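Local coordinates for protein (sliding clamp) (PDB 1B77) that probably encircles DNA as a ring of three subunits and tethers the phage DNA polymerase to its template, so that replication is processive, at residues 5-10 with 44-49; 36-41 with 184-189; 79-84 with 90-95; 192-197 with 214-219. All coordinates share one frame; numbering follows the deposited sequence.

In the fold
Interactions 2 and 4 lie near the middle of the chain, their centres about 9 Å apart, and both reach one six-stranded antiparallel sheet in which strands 38-44 and 215-219 are neighbours. Both are buried, but interaction 2 turns on a threonine–carbonyl bond and interaction 4 on tyrosine rings. Interaction 1 is partly buried: there a threonine, an aspartate and a water tie the start of helix 5-15 to the corner that follows strand 38-44, and I10 packs on V214 of interaction 4. Interaction 3, centred about 26 Å from the centre of the chain, stands apart as a β hairpin. It alone of the four is built on backbone pairing, and it alone reaches another subunit.

Interaction 1: residues 5-10 with 44-49; sequences KDTIAI and ISDEID
The helix that begins at residue 5 approaches segment 44-49 most closely where T7 faces I44, their CA atoms 6.2 Å apart, just before the chain turns a corner at S45 and D46. T7 carries the contact through both of its branches. With OG1 anti to the carbonyl carbon (chi1 -66°), the hydroxyl points across to D46 and donates to OD2 at 2.6 Å. It meets the carboxylate on its anti side, 29° out of the plane. The same OG1 accepts a hydrogen bond from a water at 2.7 Å, and the backbone N of S45 donates to that water at 2.9 Å, so the corner is held once directly and once through solvent. The methyl CG2 of T7 faces I44 instead, 4.1 Å from both CG2 and CD1. Threonine suits the place because one short side chain serves a polar and an apolar neighbour together. S4, just before the helix, also bonds to D46 OD2 through its OG, so the carboxylate collects two hydroxyls. I44 and I10 both pack on I29 of strand 28-32. Backbone bonds hold I44 to K27 and I48 to G26, flanking the corner, which itself is tied to helix 5-15.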
loop_
_atom_site.group_PDB
_atom_site.type_symbol
_atom_site.label_atom_id
_atom_site.label_comp_id
_atom_site.label_asym_id
_atom_site.label_seq_id
_atom_site.Cartn_x
_atom_site.Cartn_y
_atom_site.Cartn_z
ATOM N N LYS A 5 -8.686 23.769 -0.976
ATOM C CA LYS A 5 -8.724 22.312 -0.918
ATOM C C LYS A 5 -10.016 21.718 -1.477
ATOM O O LYS A 5 -10.009 20.613 -2.020
ATOM C CB LYS A 5 -8.501 21.837 0.522
ATOM C CG LYS A 5 -7.049 21.955 0.995
ATOM C CD LYS A 5 -6.381 20.585 1.099
ATOM C CE LYS A 5 -4.896 20.713 1.431
ATOM N NZ LYS A 5 -4.246 19.379 1.645
ATOM N N ASP A 6 -11.123 22.440 -1.334
ATOM C CA ASP A 6 -12.401 21.965 -1.861
ATOM C C ASP A 6 -12.338 21.939 -3.387
ATOM O O ASP A 6 -12.745 20.965 -4.028
ATOM C CB ASP A 6 -13.543 22.879 -1.427
ATOM C CG ASP A 6 -13.878 22.729 0.034
ATOM O OD1 ASP A 6 -14.223 21.595 0.450
ATOM O OD2 ASP A 6 -13.801 23.747 0.758
ATOM N N THR A 7 -11.841 23.032 -3.958
ATOM C CA THR A 7 -11.700 23.131 -5.399
ATOM C C THR A 7 -10.741 22.043 -5.868
ATOM O O THR A 7 -11.030 21.322 -6.814
ATOM C CB THR A 7 -11.150 24.507 -5.798
ATOM O OG1 THR A 7 -12.124 25.506 -5.471
ATOM C CG2 THR A 7 -10.843 24.555 -7.308
ATOM N N ILE A 8 -9.607 21.926 -5.180
ATOM C CA ILE A 8 -8.595 20.932 -5.502
ATOM C C ILE A 8 -9.162 19.521 -5.491
ATOM O O ILE A 8 -8.824 18.700 -6.346
ATOM C CB ILE A 8 -7.404 21.005 -4.508
ATOM C CG1 ILE A 8 -6.649 22.331 -4.702
ATOM C CG2 ILE A 8 -6.471 19.811 -4.716
ATOM C CD1 ILE A 8 -5.500 22.564 -3.716
ATOM N N ALA A 9 -10.025 19.237 -4.520
ATOM C CA ALA A 9 -10.626 17.913 -4.423
ATOM C C ALA A 9 -11.531 17.635 -5.621
ATOM O O ALA A 9 -11.573 16.512 -6.120
ATOM C CB ALA A 9 -11.419 17.779 -3.116
ATOM N N ILE A 10 -12.249 18.648 -6.094
ATOM C CA ILE A 10 -13.117 18.426 -7.238
ATOM C C ILE A 10 -12.280 18.286 -8.502
ATOM O O ILE A 10 -12.612 17.492 -9.388
ATOM C CB ILE A 10 -14.145 19.561 -7.407
ATOM C CG1 ILE A 10 -15.058 19.607 -6.175
ATOM C CG2 ILE A 10 -14.986 19.308 -8.656
ATOM C CD1 ILE A 10 -16.070 20.771 -6.149
ATOM N N ILE A 44 -17.204 26.829 -8.492
ATOM C CA ILE A 44 -16.232 26.822 -7.405
ATOM C C ILE A 44 -16.184 28.168 -6.691
ATOM O O ILE A 44 -16.694 29.167 -7.201
ATOM C CB ILE A 44 -14.815 26.465 -7.931
ATOM C CG1 ILE A 44 -14.437 27.382 -9.095
ATOM C CG2 ILE A 44 -14.779 25.009 -8.367
ATOM C CD1 ILE A 44 -13.047 27.127 -9.676
ATOM N N SER A 45 -15.566 28.196 -5.514
ATOM C CA SER A 45 -15.481 29.429 -4.739
ATOM C C SER A 45 -14.240 30.252 -5.069
ATOM O O SER A 45 -14.097 31.385 -4.602
ATOM C CB SER A 45 -15.509 29.113 -3.240
ATOM O OG SER A 45 -14.447 28.241 -2.891
ATOM N N ASP A 46 -13.345 29.679 -5.870
ATOM C CA ASP A 46 -12.122 30.364 -6.268
ATOM C C ASP A 46 -12.307 31.008 -7.632
ATOM O O ASP A 46 -13.069 30.513 -8.467
ATOM C CB ASP A 46 -10.954 29.378 -6.323
ATOM C CG ASP A 46 -10.647 28.767 -4.973
ATOM O OD1 ASP A 46 -10.399 29.542 -4.029
ATOM O OD2 ASP A 46 -10.650 27.524 -4.854
ATOM N N GLU A 47 -11.604 32.109 -7.866
ATOM C CA GLU A 47 -11.712 32.798 -9.139
ATOM C C GLU A 47 -10.503 32.515 -10.019
ATOM O O GLU A 47 -9.382 32.846 -9.647
ATOM C CB GLU A 47 -11.828 34.305 -8.922
ATOM C CG GLU A 47 -11.968 35.076 -10.226
ATOM C CD GLU A 47 -13.317 34.877 -10.878
ATOM O OE1 GLU A 47 -13.972 33.843 -10.599
ATOM O OE2 GLU A 47 -13.739 35.735 -11.694
ATOM N N ILE A 48 -10.723 31.896 -11.174
ATOM C CA ILE A 48 -9.625 31.617 -12.093
ATOM C C ILE A 48 -9.353 32.926 -12.838
ATOM O O ILE A 48 -10.246 33.459 -13.502
ATOM C CB ILE A 48 -10.011 30.525 -13.096
ATOM C CG1 ILE A 48 -10.299 29.224 -12.344
ATOM C CG2 ILE A 48 -8.912 30.353 -14.122
ATOM C CD1 ILE A 48 -10.779 28.090 -13.226
ATOM N N ASP A 49 -8.127 33.442 -12.729
ATOM C CA ASP A 49 -7.787 34.718 -13.357
ATOM C C ASP A 49 -6.896 34.701 -14.589
ATOM O O ASP A 49 -6.352 35.729 -14.982
ATOM C CB ASP A 49 -7.214 35.681 -12.312
ATOM C CG ASP A 49 -5.985 35.131 -11.609
ATOM O OD1 ASP A 49 -5.381 34.159 -12.115
ATOM O OD2 ASP A 49 -5.618 35.691 -10.549
HETATM O O HOH W 1 -14.699 25.577 -4.620
#

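Interaction 2: residues 36-41 with 184-189; sequences GTTYAE and MANMKI
A side-chain-to-backbone hydrogen bond in the buried middle of the chain joins the start of strand 38-44, from the amino-terminal half, to the short 3-10 segment 184-186 of the carboxyl-terminal half. T38 OG1 donates to the carbonyl O of N186 at 2.9 Å. The hydroxyl lies in the carbonyl plane, on a lone pair, with a C=O...OG1 angle of 116°. Its torsion explains the aim: OG1 stands beside the backbone N of T38 (chi1 -65°), while CG2 stands anti to that N; T38 as a whole also packs on I17. The two CA atoms come within 5.9 Å, and T38 OG1 lies 3.2 Å from N186 CB. At this spacing the short threonine side chain is long enough to reach the carbonyl. N186 O also takes a weak bond from K188 N, closing the inverse gamma turn centred on M187. Next along the strand end, T37 OG1 is bonded to N35 OD1 and sits beside the amide end of N186, while N186 also packs on I218 of strand 215-219. A carbonyl buried at the end of a 3-10 turn is thus supplied with a donor from the other half of the molecule, so a polar group is paid for here by a link between halves.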
loop_
_atom_site.group_PDB
_atom_site.type_symbol
_atom_site.label_atom_id
_atom_site.label_comp_id
_atom_site.label_asym_id
_atom_site.label_seq_id
_atom_site.Cartn_x
_atom_site.Cartn_y
_atom_site.Cartn_z
ATOM N N GLY A 36 -15.407 11.047 -25.016
ATOM C CA GLY A 36 -16.694 11.723 -24.961
ATOM C C GLY A 36 -17.830 11.117 -24.159
ATOM O O GLY A 36 -18.939 11.655 -24.176
ATOM N N THR A 37 -17.580 10.023 -23.448
ATOM C CA THR A 37 -18.622 9.370 -22.661
ATOM C C THR A 37 -19.029 10.082 -21.364
ATOM O O THR A 37 -20.199 10.053 -20.975
ATOM C CB THR A 37 -18.210 7.947 -22.285
ATOM O OG1 THR A 37 -17.057 8.000 -21.431
ATOM C CG2 THR A 37 -17.882 7.152 -23.527
ATOM N N THR A 38 -18.071 10.718 -20.696
ATOM C CA THR A 38 -18.359 11.396 -19.436
ATOM C C THR A 38 -18.030 12.890 -19.400
ATOM O O THR A 38 -16.939 13.307 -19.785
ATOM C CB THR A 38 -17.611 10.694 -18.270
ATOM O OG1 THR A 38 -18.117 9.362 -18.110
ATOM C CG2 THR A 38 -17.806 11.454 -16.964
ATOM N N TYR A 39 -18.982 13.687 -18.923
ATOM C CA TYR A 39 -18.810 15.138 -18.799
ATOM C C TYR A 39 -18.982 15.546 -17.333
ATOM O O TYR A 39 -19.787 14.958 -16.613
ATOM C CB TYR A 39 -19.861 15.872 -19.641
ATOM C CG TYR A 39 -19.952 17.378 -19.400
ATOM C CD1 TYR A 39 -19.122 18.273 -20.081
ATOM C CD2 TYR A 39 -20.894 17.904 -18.512
ATOM C CE1 TYR A 39 -19.230 19.657 -19.880
ATOM C CE2 TYR A 39 -21.012 19.281 -18.302
ATOM C CZ TYR A 39 -20.180 20.151 -18.990
ATOM O OH TYR A 39 -20.298 21.510 -18.797
ATOM N N ALA A 40 -18.235 16.555 -16.897
ATOM C CA ALA A 40 -18.337 17.040 -15.527
ATOM C C ALA A 40 -18.177 18.554 -15.474
ATOM O O ALA A 40 -17.413 19.143 -16.250
ATOM C CB ALA A 40 -17.288 16.375 -14.639
ATOM N N GLU A 41 -18.903 19.178 -14.551
ATOM C CA GLU A 41 -18.845 20.618 -14.380
ATOM C C GLU A 41 -19.184 20.984 -12.947
ATOM O O GLU A 41 -19.882 20.244 -12.246
ATOM C CB GLU A 41 -19.822 21.322 -15.325
ATOM C CG GLU A 41 -21.287 20.968 -15.089
ATOM C CD GLU A 41 -22.239 21.920 -15.806
ATOM O OE1 GLU A 41 -22.037 22.199 -17.004
ATOM O OE2 GLU A 41 -23.197 22.388 -15.161
ATOM N N MET A 184 -20.309 0.990 -16.702
ATOM C CA MET A 184 -19.804 1.319 -15.382
ATOM C C MET A 184 -18.476 2.059 -15.382
ATOM O O MET A 184 -18.148 2.753 -14.427
ATOM C CB MET A 184 -19.676 0.061 -14.528
ATOM C CG MET A 184 -19.637 0.369 -13.050
ATOM S SD MET A 184 -21.272 0.513 -12.269
ATOM C CE MET A 184 -22.038 1.774 -13.193
ATOM N N ALA A 185 -17.712 1.915 -16.457
ATOM C CA ALA A 185 -16.417 2.574 -16.541
ATOM C C ALA A 185 -16.554 4.088 -16.641
ATOM O O ALA A 185 -15.567 4.810 -16.473
ATOM C CB ALA A 185 -15.637 2.045 -17.733
ATOM N N ASN A 186 -17.760 4.575 -16.921
ATOM C CA ASN A 186 -17.966 6.013 -17.042
ATOM C C ASN A 186 -18.526 6.644 -15.768
ATOM O O ASN A 186 -18.743 7.853 -15.724
ATOM C CB ASN A 186 -18.912 6.311 -18.205
ATOM C CG ASN A 186 -18.457 5.672 -19.491
ATOM O OD1 ASN A 186 -17.304 5.821 -19.888
ATOM N ND2 ASN A 186 -19.358 4.962 -20.156
ATOM N N MET A 187 -18.757 5.824 -14.743
ATOM C CA MET A 187 -19.312 6.317 -13.478
ATOM C C MET A 187 -18.247 6.866 -12.534
ATOM O O MET A 187 -18.113 6.396 -11.402
ATOM C CB MET A 187 -20.084 5.194 -12.773
ATOM C CG MET A 187 -21.336 4.753 -13.504
ATOM S SD MET A 187 -22.637 5.997 -13.514
ATOM C CE MET A 187 -23.263 5.823 -11.839
ATOM N N LYS A 188 -17.502 7.859 -13.008
ATOM C CA LYS A 188 -16.436 8.491 -12.224
ATOM C C LYS A 188 -17.053 9.541 -11.293
ATOM O O LYS A 188 -16.548 10.654 -11.178
ATOM C CB LYS A 188 -15.433 9.181 -13.159
ATOM C CG LYS A 188 -14.945 8.330 -14.324
ATOM C CD LYS A 188 -13.963 7.261 -13.889
ATOM C CE LYS A 188 -13.584 6.369 -15.060
ATOM N NZ LYS A 188 -12.996 7.131 -16.198
ATOM N N ILE A 189 -18.149 9.171 -10.645
ATOM C CA ILE A 189 -18.863 10.063 -9.737
ATOM C C ILE A 189 -18.277 10.044 -8.327
ATOM O O ILE A 189 -18.196 8.988 -7.707
ATOM C CB ILE A 189 -20.347 9.644 -9.642
ATOM C CG1 ILE A 189 -21.050 9.907 -10.971
ATOM C CG2 ILE A 189 -21.038 10.391 -8.526
ATOM C CD1 ILE A 189 -20.647 8.970 -12.065
#

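Interaction 3: residues 79-84 with 90-95; sequences GNIKIA and VYWPAA
Y91 lays its ring alongside the aliphatic stem of K82, with CE1 4.0 Å from CG, both side chains pointing the same way from a non-hydrogen-bonded antiparallel pair. The lysine chain is extended, so its methylenes serve the ring while the ammonium is carried farther out, a division that suits a partly exposed sheet face. On the other face, I83 and V90 run side by side. CG1 of I83 stands beside its backbone N (chi1 -55°), which sends CD1 to 3.9 Å from V90 CG1. I81 pairs with W92 on this face too, CB to CB 4.2 Å, but the indole swings off from I81, with P93 CD over one face and F60 meeting it edge-to-face. I81, I83 and W92 pack toward helix 57-64 and strand 52-54: I81 on V52 and L54, I83 on I63 and L64, W92 on L54 and I63. Branched and aromatic groups fit this buried layer.

The backbones of strands 81-84 and 90-92 run antiparallel, at 157°, and form two bonded pairs. I81 N donates to W92 O nearly along the C=O axis, and W92 N returns a bond to I81 O at 2.8 Å. I83 N and V90 O are likewise joined at 2.7 Å, answered by V90 N to I83 O. Y91 CA adds a CA-H...O contact to I81 O at 3.2 Å. V90 also pairs with a strand of the second subunit, so the hairpin's hydrogen bonds are part of a continuous sheet across the interface, backed by V90 on Y165, Y91 on P163 and W92 on L133 of the second subunit.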
loop_
_atom_site.group_PDB
_atom_site.type_symbol
_atom_site.label_atom_id
_atom_site.label_comp_id
_atom_site.label_asym_id
_atom_site.label_seq_id
_atom_site.Cartn_x
_atom_site.Cartn_y
_atom_site.Cartn_z
ATOM N N GLY A 79 5.192 32.066 -20.367
ATOM C CA GLY A 79 3.945 31.451 -20.796
ATOM C C GLY A 79 3.556 30.241 -19.957
ATOM O O GLY A 79 2.480 29.671 -20.141
ATOM N N ASN A 80 4.437 29.844 -19.041
ATOM C CA ASN A 80 4.186 28.706 -18.159
ATOM C C ASN A 80 3.559 29.176 -16.861
ATOM O O ASN A 80 3.359 30.371 -16.663
ATOM C CB ASN A 80 5.487 27.969 -17.862
ATOM C CG ASN A 80 5.973 27.154 -19.040
ATOM O OD1 ASN A 80 7.148 26.798 -19.111
ATOM N ND2 ASN A 80 5.068 26.834 -19.961
ATOM N N ILE A 81 3.265 28.237 -15.973
ATOM C CA ILE A 81 2.637 28.567 -14.705
ATOM C C ILE A 81 3.624 28.752 -13.572
ATOM O O ILE A 81 4.568 27.970 -13.427
ATOM C CB ILE A 81 1.671 27.464 -14.263
ATOM C CG1 ILE A 81 0.630 27.217 -15.345
ATOM C CG2 ILE A 81 1.031 27.844 -12.943
ATOM C CD1 ILE A 81 -0.116 25.924 -15.148
ATOM N N LYS A 82 3.383 29.776 -12.757
ATOM C CA LYS A 82 4.218 30.056 -11.602
ATOM C C LYS A 82 3.431 29.875 -10.307
ATOM O O LYS A 82 2.318 30.370 -10.173
ATOM C CB LYS A 82 4.774 31.483 -11.650
ATOM C CG LYS A 82 5.525 31.854 -10.374
ATOM C CD LYS A 82 6.029 33.289 -10.369
ATOM C CE LYS A 82 6.642 33.637 -9.005
ATOM N NZ LYS A 82 7.341 34.962 -9.006
ATOM N N ILE A 83 4.025 29.162 -9.358
ATOM C CA ILE A 83 3.398 28.926 -8.066
ATOM C C ILE A 83 4.286 29.574 -7.011
ATOM O O ILE A 83 5.363 29.061 -6.681
ATOM C CB ILE A 83 3.271 27.421 -7.776
ATOM C CG1 ILE A 83 2.529 26.737 -8.931
ATOM C CG2 ILE A 83 2.529 27.205 -6.464
ATOM C CD1 ILE A 83 2.587 25.225 -8.892
ATOM N N ALA A 84 3.829 30.711 -6.490
ATOM C CA ALA A 84 4.582 31.469 -5.498
ATOM C C ALA A 84 4.325 31.042 -4.059
ATOM O O ALA A 84 3.218 31.195 -3.544
ATOM C CB ALA A 84 4.289 32.963 -5.659
ATOM N N VAL A 90 7.568 27.373 -7.669
ATOM C CA VAL A 90 7.452 26.160 -8.459
ATOM C C VAL A 90 6.905 26.544 -9.821
ATOM O O VAL A 90 5.882 27.220 -9.913
ATOM C CB VAL A 90 6.475 25.132 -7.825
ATOM C CG1 VAL A 90 6.294 23.942 -8.771
ATOM C CG2 VAL A 90 6.993 24.665 -6.472
ATOM N N TYR A 91 7.586 26.125 -10.881
ATOM C CA TYR A 91 7.113 26.411 -12.224
ATOM C C TYR A 91 6.526 25.128 -12.791
ATOM O O TYR A 91 7.090 24.050 -12.607
ATOM C CB TYR A 91 8.254 26.913 -13.110
ATOM C CG TYR A 91 8.904 28.169 -12.588
ATOM C CD1 TYR A 91 8.273 29.407 -12.706
ATOM C CD2 TYR A 91 10.145 28.120 -11.962
ATOM C CE1 TYR A 91 8.864 30.569 -12.210
ATOM C CE2 TYR A 91 10.745 29.272 -11.465
ATOM C CZ TYR A 91 10.103 30.491 -11.591
ATOM O OH TYR A 91 10.704 31.620 -11.085
ATOM N N TRP A 92 5.382 25.242 -13.461
ATOM C CA TRP A 92 4.721 24.086 -14.053
ATOM C C TRP A 92 4.406 24.396 -15.514
ATOM O O TRP A 92 3.953 25.488 -15.846
ATOM C CB TRP A 92 3.438 23.754 -13.277
ATOM C CG TRP A 92 2.844 22.418 -13.636
ATOM C CD1 TRP A 92 1.958 22.154 -14.644
ATOM C CD2 TRP A 92 3.123 21.159 -13.009
ATOM N NE1 TRP A 92 1.670 20.812 -14.682
ATOM C CE2 TRP A 92 2.373 20.178 -13.692
ATOM C CE3 TRP A 92 3.943 20.767 -11.938
ATOM C CZ2 TRP A 92 2.406 18.824 -13.336
ATOM C CZ3 TRP A 92 3.981 19.413 -11.586
ATOM C CH2 TRP A 92 3.217 18.461 -12.288
ATOM N N PRO A 93 4.646 23.436 -16.411
ATOM C CA PRO A 93 4.376 23.679 -17.827
ATOM C C PRO A 93 2.928 23.927 -18.231
ATOM O O PRO A 93 2.007 23.265 -17.750
ATOM C CB PRO A 93 4.946 22.435 -18.496
ATOM C CG PRO A 93 4.689 21.377 -17.474
ATOM C CD PRO A 93 5.135 22.061 -16.204
ATOM N N ALA A 94 2.758 24.901 -19.120
ATOM C CA ALA A 94 1.460 25.254 -19.678
ATOM C C ALA A 94 1.395 24.458 -20.970
ATOM O O ALA A 94 2.304 24.538 -21.793
ATOM C CB ALA A 94 1.404 26.740 -19.985
ATOM N N ALA A 95 0.330 23.691 -21.155
ATOM C CA ALA A 95 0.201 22.871 -22.345
ATOM C C ALA A 95 -0.394 23.602 -23.543
ATOM O O ALA A 95 -1.166 24.549 -23.397
ATOM C CB ALA A 95 -0.640 21.648 -22.027
#

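Interaction 4: residues 192-197 with 214-219; sequences GNYKVM and VSYVIA
Y216 OH is gripped twice, by OD1 of N13 on helix 5-15 and by the backbone N of Q190, and its ring meets that of Y194, whose own hydroxyl bonds to the carbonyl O of Q190. The two phenols thus hold the backbone N and O of Q190, while Y194 OH and Y216 OH stay 4.2 Å apart. Between the rings the touch is carbon on carbon: CE2 of Y194 comes to the edge of the Y216 ring, 3.8 Å from CE1, and the side chains approach at a slant. Y194 OH is also 3.8 Å from Y216 CE1. The backbones are too far apart to pair, with 8.7 Å between the CA atoms of Y194 and S215, because strand 204-210 lies between strands 194-201 and 215-219 in the six-stranded antiparallel sheet of the clamp. The tyrosines therefore reach across a strand, on the side of the sheet where N13 lies. Tyrosine suits both places, since its ring fills buried space and its hydroxyl can satisfy loop backbone there. V214 CG1 lies over the rim of one face of the Y216 ring, 3.6 Å above its plane.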
loop_
_atom_site.group_PDB
_atom_site.type_symbol
_atom_site.label_atom_id
_atom_site.label_comp_id
_atom_site.label_asym_id
_atom_site.label_seq_id
_atom_site.Cartn_x
_atom_site.Cartn_y
_atom_site.Cartn_z
ATOM N N GLY A 192 -21.358 11.036 -2.705
ATOM C CA GLY A 192 -22.371 12.037 -2.395
ATOM C C GLY A 192 -23.783 11.610 -2.775
ATOM O O GLY A 192 -23.991 10.501 -3.279
ATOM N N ASN A 193 -24.751 12.493 -2.521
ATOM C CA ASN A 193 -26.155 12.250 -2.843
ATOM C C ASN A 193 -26.431 12.893 -4.201
ATOM O O ASN A 193 -26.047 14.043 -4.444
ATOM C CB ASN A 193 -27.066 12.889 -1.795
ATOM C CG ASN A 193 -26.858 12.315 -0.408
ATOM O OD1 ASN A 193 -27.112 11.138 -0.164
ATOM N ND2 ASN A 193 -26.396 13.151 0.510
ATOM N N TYR A 194 -27.098 12.166 -5.087
ATOM C CA TYR A 194 -27.365 12.704 -6.404
ATOM C C TYR A 194 -28.796 12.607 -6.899
ATOM O O TYR A 194 -29.496 11.635 -6.638
ATOM C CB TYR A 194 -26.472 12.021 -7.445
ATOM C CG TYR A 194 -24.998 12.255 -7.248
ATOM C CD1 TYR A 194 -24.278 11.552 -6.279
ATOM C CD2 TYR A 194 -24.330 13.211 -8.008
ATOM C CE1 TYR A 194 -22.920 11.806 -6.078
ATOM C CE2 TYR A 194 -22.979 13.472 -7.812
ATOM C CZ TYR A 194 -22.284 12.771 -6.849
ATOM O OH TYR A 194 -20.946 13.044 -6.666
ATOM N N LYS A 195 -29.206 13.643 -7.617
ATOM C CA LYS A 195 -30.508 13.674 -8.258
ATOM C C LYS A 195 -30.167 13.062 -9.618
ATOM O O LYS A 195 -29.249 13.526 -10.287
ATOM C CB LYS A 195 -30.993 15.117 -8.435
ATOM C CG LYS A 195 -32.256 15.235 -9.277
ATOM C CD LYS A 195 -32.944 16.589 -9.095
ATOM C CE LYS A 195 -32.062 17.742 -9.542
ATOM N NZ LYS A 195 -32.745 19.060 -9.359
ATOM N N VAL A 196 -30.883 12.020 -10.017
ATOM C CA VAL A 196 -30.606 11.359 -11.289
ATOM C C VAL A 196 -31.647 11.664 -12.352
ATOM O O VAL A 196 -32.803 11.280 -12.225
ATOM C CB VAL A 196 -30.544 9.837 -11.101
ATOM C CG1 VAL A 196 -30.189 9.157 -12.424
ATOM C CG2 VAL A 196 -29.536 9.499 -10.019
ATOM N N MET A 197 -31.226 12.344 -13.407
ATOM C CA MET A 197 -32.131 12.696 -14.492
ATOM C C MET A 197 -31.807 11.904 -15.758
ATOM O O MET A 197 -30.718 12.026 -16.324
ATOM C CB MET A 197 -32.042 14.192 -14.752
ATOM C CG MET A 197 -32.355 15.000 -13.509
ATOM S SD MET A 197 -31.995 16.723 -13.718
ATOM C CE MET A 197 -30.235 16.748 -13.311
ATOM N N VAL A 214 -21.256 18.848 -7.659
ATOM C CA VAL A 214 -20.896 18.577 -9.045
ATOM C C VAL A 214 -22.041 17.992 -9.874
ATOM O O VAL A 214 -22.933 17.336 -9.337
ATOM C CB VAL A 214 -19.694 17.581 -9.107
ATOM C CG1 VAL A 214 -19.313 17.289 -10.557
ATOM C CG2 VAL A 214 -18.503 18.153 -8.367
ATOM N N SER A 215 -22.004 18.239 -11.181
ATOM C CA SER A 215 -23.002 17.705 -12.100
ATOM C C SER A 215 -22.280 16.888 -13.157
ATOM O O SER A 215 -21.310 17.357 -13.733
ATOM C CB SER A 215 -23.785 18.826 -12.785
ATOM O OG SER A 215 -24.839 19.296 -11.956
ATOM N N TYR A 216 -22.741 15.666 -13.399
ATOM C CA TYR A 216 -22.124 14.818 -14.411
ATOM C C TYR A 216 -23.139 14.449 -15.473
ATOM O O TYR A 216 -24.322 14.274 -15.174
ATOM C CB TYR A 216 -21.601 13.503 -13.825
ATOM C CG TYR A 216 -20.611 13.607 -12.693
ATOM C CD1 TYR A 216 -21.045 13.723 -11.380
ATOM C CD2 TYR A 216 -19.240 13.524 -12.930
ATOM C CE1 TYR A 216 -20.144 13.743 -10.320
ATOM C CE2 TYR A 216 -18.323 13.544 -11.868
ATOM C CZ TYR A 216 -18.789 13.650 -10.569
ATOM O OH TYR A 216 -17.912 13.631 -9.510
ATOM N N VAL A 217 -22.677 14.347 -16.714
ATOM C CA VAL A 217 -23.526 13.929 -17.824
ATOM C C VAL A 217 -22.824 12.731 -18.456
ATOM O O VAL A 217 -21.683 12.827 -18.923
ATOM C CB VAL A 217 -23.717 15.026 -18.897
ATOM C CG1 VAL A 217 -24.423 14.426 -20.123
ATOM C CG2 VAL A 217 -24.565 16.176 -18.332
ATOM N N ILE A 218 -23.505 11.595 -18.441
ATOM C CA ILE A 218 -22.937 10.382 -18.986
ATOM C C ILE A 218 -23.774 9.831 -20.129
ATOM O O ILE A 218 -24.990 9.673 -20.008
ATOM C CB ILE A 218 -22.810 9.307 -17.890
ATOM C CG1 ILE A 218 -21.923 9.837 -16.755
ATOM C CG2 ILE A 218 -22.232 8.036 -18.472
ATOM C CD1 ILE A 218 -22.013 9.045 -15.474
ATOM N N ALA A 219 -23.105 9.546 -21.240
ATOM C CA ALA A 219 -23.768 8.989 -22.411
ATOM C C ALA A 219 -24.183 7.564 -22.087
ATOM O O ALA A 219 -23.489 6.864 -21.352
ATOM C CB ALA A 219 -22.818 9.002 -23.604
#